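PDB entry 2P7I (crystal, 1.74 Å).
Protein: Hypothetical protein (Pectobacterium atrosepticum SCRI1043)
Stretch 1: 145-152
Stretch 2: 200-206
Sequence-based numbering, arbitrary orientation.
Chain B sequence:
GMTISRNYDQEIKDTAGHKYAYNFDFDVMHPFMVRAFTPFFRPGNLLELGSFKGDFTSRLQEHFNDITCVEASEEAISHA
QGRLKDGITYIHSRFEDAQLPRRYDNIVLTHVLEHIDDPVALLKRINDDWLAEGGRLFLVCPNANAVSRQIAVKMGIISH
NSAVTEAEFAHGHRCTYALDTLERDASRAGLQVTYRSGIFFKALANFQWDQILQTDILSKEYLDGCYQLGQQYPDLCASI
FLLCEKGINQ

Stretch 1 (145-152) NAVSRQIA
Stretch 2 200-206: FFKALAN

How does stretch 1 enter the contact? Asn145 (phi/psi -96/12, chi1 m) stays out of reach of stretch 2, and its backbone O accepts a hydrogen bond from Gln150 NE2 at 2.8 Å, so the glutamine (chi1 m, chi2 t) folds back over the start of the helix. Ala146, extended at -54/144, is the N-cap residue; its O receives Gln150 N at 2.9 Å, opening the helix that begins at Val147 and continues past Ala152, with phi between -54° and -68° and psi between -33° and -51°. Its CA-to-CB bond points toward stretch 2, but Ala146 CB comes no closer than 4.8 Å, to Lys202 O.

What does Val147 add? Its chi1 is t, and its two methyls reach different neighbours: CG2 lies 3.9 Å from Phe201 CE1, obliquely to the ring, while CG1 lies 4.1 Å from Ala203 CB. Between these apolar contacts, Val147 CB sits 3.3 Å from Lys202 O. A branched, buried side chain thus packs along the backbone of stretch 2. Phe201 (-67/111, chi1 t, chi2 -73°) has a sideways CA-to-CB bond, yet its ring end comes nearer to the helix.

Where is the polar link? Ser148 N donates to Lys202 O at 2.9 Å, with an N-H...O angle of 149°, the one hydrogen bond between the stretches. At the first turn of a helix the backbone NH groups lack preceding helical carbonyls, and here Lys202 O supplies an acceptor. Ser148 also marks the register, with Ser148 CA 4.4 Å from Ala203 CA. The buried serine points toward stretch 2, and its small size allows close packing: CB is 3.3 Å from Leu204 O, and OG, with chi1 p, is 3.4 Å from Lys202 CD. The lysine (-118/105) is extended, all four chi angles t, so its aliphatic part passes the serine before NZ bonds Asn206 OD1 at 2.8 Å.

How does the contact finish? Arg149 (chi1 to chi3 t) leads its end away, and Gln150 is out of reach; one turn beyond Val147, Ile151 returns toward stretch 2. With chi1 m and chi2 t, Ile151 CD1 reaches 3.8 Å from Ala203 O. Ala203 (-105/-8) turns the loop compactly, and Leu204 (-121/153, chi1 m, chi2 t) directs its CA-to-CB bond away. Ala205 (-83/157) occupies the N-cap position, right before the helix that Asn206 enters. Ala152 points toward stretch 2 without touching it. Altogether the two stretches bury 286 Å², counting both sides.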

# COMPACT_ATOMS: atom_id res chain seq x y z
N ASN B 145 10.19 7.10 -1.55
CA ASN B 145 9.38 6.25 -0.74
C ASN B 145 9.76 4.78 -0.86
O ASN B 145 9.05 3.93 -0.40
CB ASN B 145 7.91 6.43 -1.05
CG ASN B 145 7.45 7.82 -0.82
OD1 ASN B 145 8.12 8.59 -0.13
ND2 ASN B 145 6.29 8.17 -1.38
N ALA B 146 10.90 4.47 -1.47
CA ALA B 146 11.37 3.11 -1.52
C ALA B 146 11.45 2.54 -0.11
O ALA B 146 11.84 3.24 0.83
CB ALA B 146 12.78 3.07 -2.14
N VAL B 147 11.15 1.25 0.02
CA VAL B 147 11.15 0.61 1.33
C VAL B 147 12.45 0.78 2.07
O VAL B 147 12.45 1.21 3.21
CB VAL B 147 10.73 -0.87 1.28
CG1 VAL B 147 10.97 -1.57 2.66
CG2 VAL B 147 9.30 -0.95 0.93
N SER B 148 13.54 0.45 1.41
CA SER B 148 14.86 0.60 2.01
C SER B 148 15.10 2.00 2.54
O SER B 148 15.64 2.17 3.65
CB SER B 148 15.93 0.21 0.98
OG SER B 148 15.79 1.01 -0.18
N ARG B 149 14.71 3.01 1.77
CA ARG B 149 14.90 4.40 2.16
C ARG B 149 14.02 4.77 3.35
O ARG B 149 14.46 5.45 4.27
CB ARG B 149 14.62 5.33 1.00
CG ARG B 149 15.19 6.72 1.26
CD ARG B 149 14.94 7.64 0.12
NE ARG B 149 15.39 8.99 0.42
CZ ARG B 149 16.64 9.40 0.26
NH1 ARG B 149 17.56 8.58 -0.19
NH2 ARG B 149 16.96 10.65 0.53
N GLN B 150 12.78 4.28 3.34
CA GLN B 150 11.88 4.50 4.46
C GLN B 150 12.42 3.90 5.76
O GLN B 150 12.30 4.48 6.82
CB GLN B 150 10.48 3.93 4.14
CG GLN B 150 9.77 4.73 3.01
CD GLN B 150 8.26 4.64 3.08
OE1 GLN B 150 7.67 5.02 4.09
NE2 GLN B 150 7.63 4.22 1.98
N ILE B 151 13.01 2.72 5.66
CA ILE B 151 13.67 2.09 6.81
C ILE B 151 14.81 2.98 7.32
O ILE B 151 14.94 3.18 8.54
CB ILE B 151 14.16 0.67 6.48
CG1 ILE B 151 12.93 -0.21 6.22
CG2 ILE B 151 15.00 0.12 7.61
CD1 ILE B 151 13.26 -1.57 5.67
N ALA B 152 15.58 3.56 6.41
CA ALA B 152 16.70 4.41 6.82
C ALA B 152 16.20 5.69 7.50
O ALA B 152 16.85 6.20 8.42
CB ALA B 152 17.62 4.73 5.62
N PHE B 200 11.34 -2.38 -9.27
CA PHE B 200 12.06 -3.19 -8.28
C PHE B 200 11.65 -2.90 -6.83
O PHE B 200 12.00 -1.88 -6.29
CB PHE B 200 13.58 -3.09 -8.39
CG PHE B 200 14.34 -4.21 -7.69
CD1 PHE B 200 14.58 -5.39 -8.33
CD2 PHE B 200 14.80 -4.06 -6.39
CE1 PHE B 200 15.29 -6.43 -7.67
CE2 PHE B 200 15.48 -5.10 -5.74
CZ PHE B 200 15.71 -6.27 -6.37
N PHE B 201 10.97 -3.85 -6.21
CA PHE B 201 10.66 -3.77 -4.79
C PHE B 201 11.93 -3.88 -3.96
O PHE B 201 12.51 -4.93 -3.88
CB PHE B 201 9.65 -4.85 -4.44
CG PHE B 201 8.86 -4.57 -3.18
CD1 PHE B 201 9.47 -4.67 -1.93
CD2 PHE B 201 7.52 -4.22 -3.24
CE1 PHE B 201 8.76 -4.43 -0.78
CE2 PHE B 201 6.81 -3.97 -2.09
CZ PHE B 201 7.42 -4.08 -0.86
N LYS B 202 12.33 -2.78 -3.31
CA LYS B 202 13.70 -2.66 -2.75
C LYS B 202 13.63 -2.51 -1.23
O LYS B 202 13.24 -1.45 -0.74
CB LYS B 202 14.42 -1.43 -3.34
CG LYS B 202 15.91 -1.31 -3.01
CD LYS B 202 16.44 0.05 -3.41
CE LYS B 202 17.87 0.23 -2.98
NZ LYS B 202 18.34 1.62 -3.31
N ALA B 203 13.97 -3.57 -0.51
CA ALA B 203 13.86 -3.56 0.96
C ALA B 203 15.21 -3.44 1.67
O ALA B 203 15.26 -3.25 2.89
CB ALA B 203 13.13 -4.81 1.43
N LEU B 204 16.29 -3.52 0.91
CA LEU B 204 17.65 -3.42 1.42
C LEU B 204 18.33 -2.26 0.75
O LEU B 204 18.00 -1.92 -0.37
CB LEU B 204 18.42 -4.67 1.08
CG LEU B 204 18.00 -5.99 1.74
CD1 LEU B 204 18.56 -7.17 0.97
CD2 LEU B 204 18.45 -6.03 3.19
N ALA B 205 19.31 -1.67 1.43
CA ALA B 205 20.06 -0.57 0.89
C ALA B 205 21.16 -1.10 -0.02
O ALA B 205 21.58 -2.25 0.11
CB ALA B 205 20.65 0.25 1.99
N ASN B 206 21.62 -0.26 -0.93
CA ASN B 206 22.69 -0.66 -1.85
C ASN B 206 23.87 -1.30 -1.16
O ASN B 206 24.36 -2.35 -1.59
CB ASN B 206 23.17 0.53 -2.66
CG ASN B 206 22.24 0.87 -3.78
OD1 ASN B 206 21.03 0.84 -3.63
ND2 ASN B 206 22.80 1.18 -4.93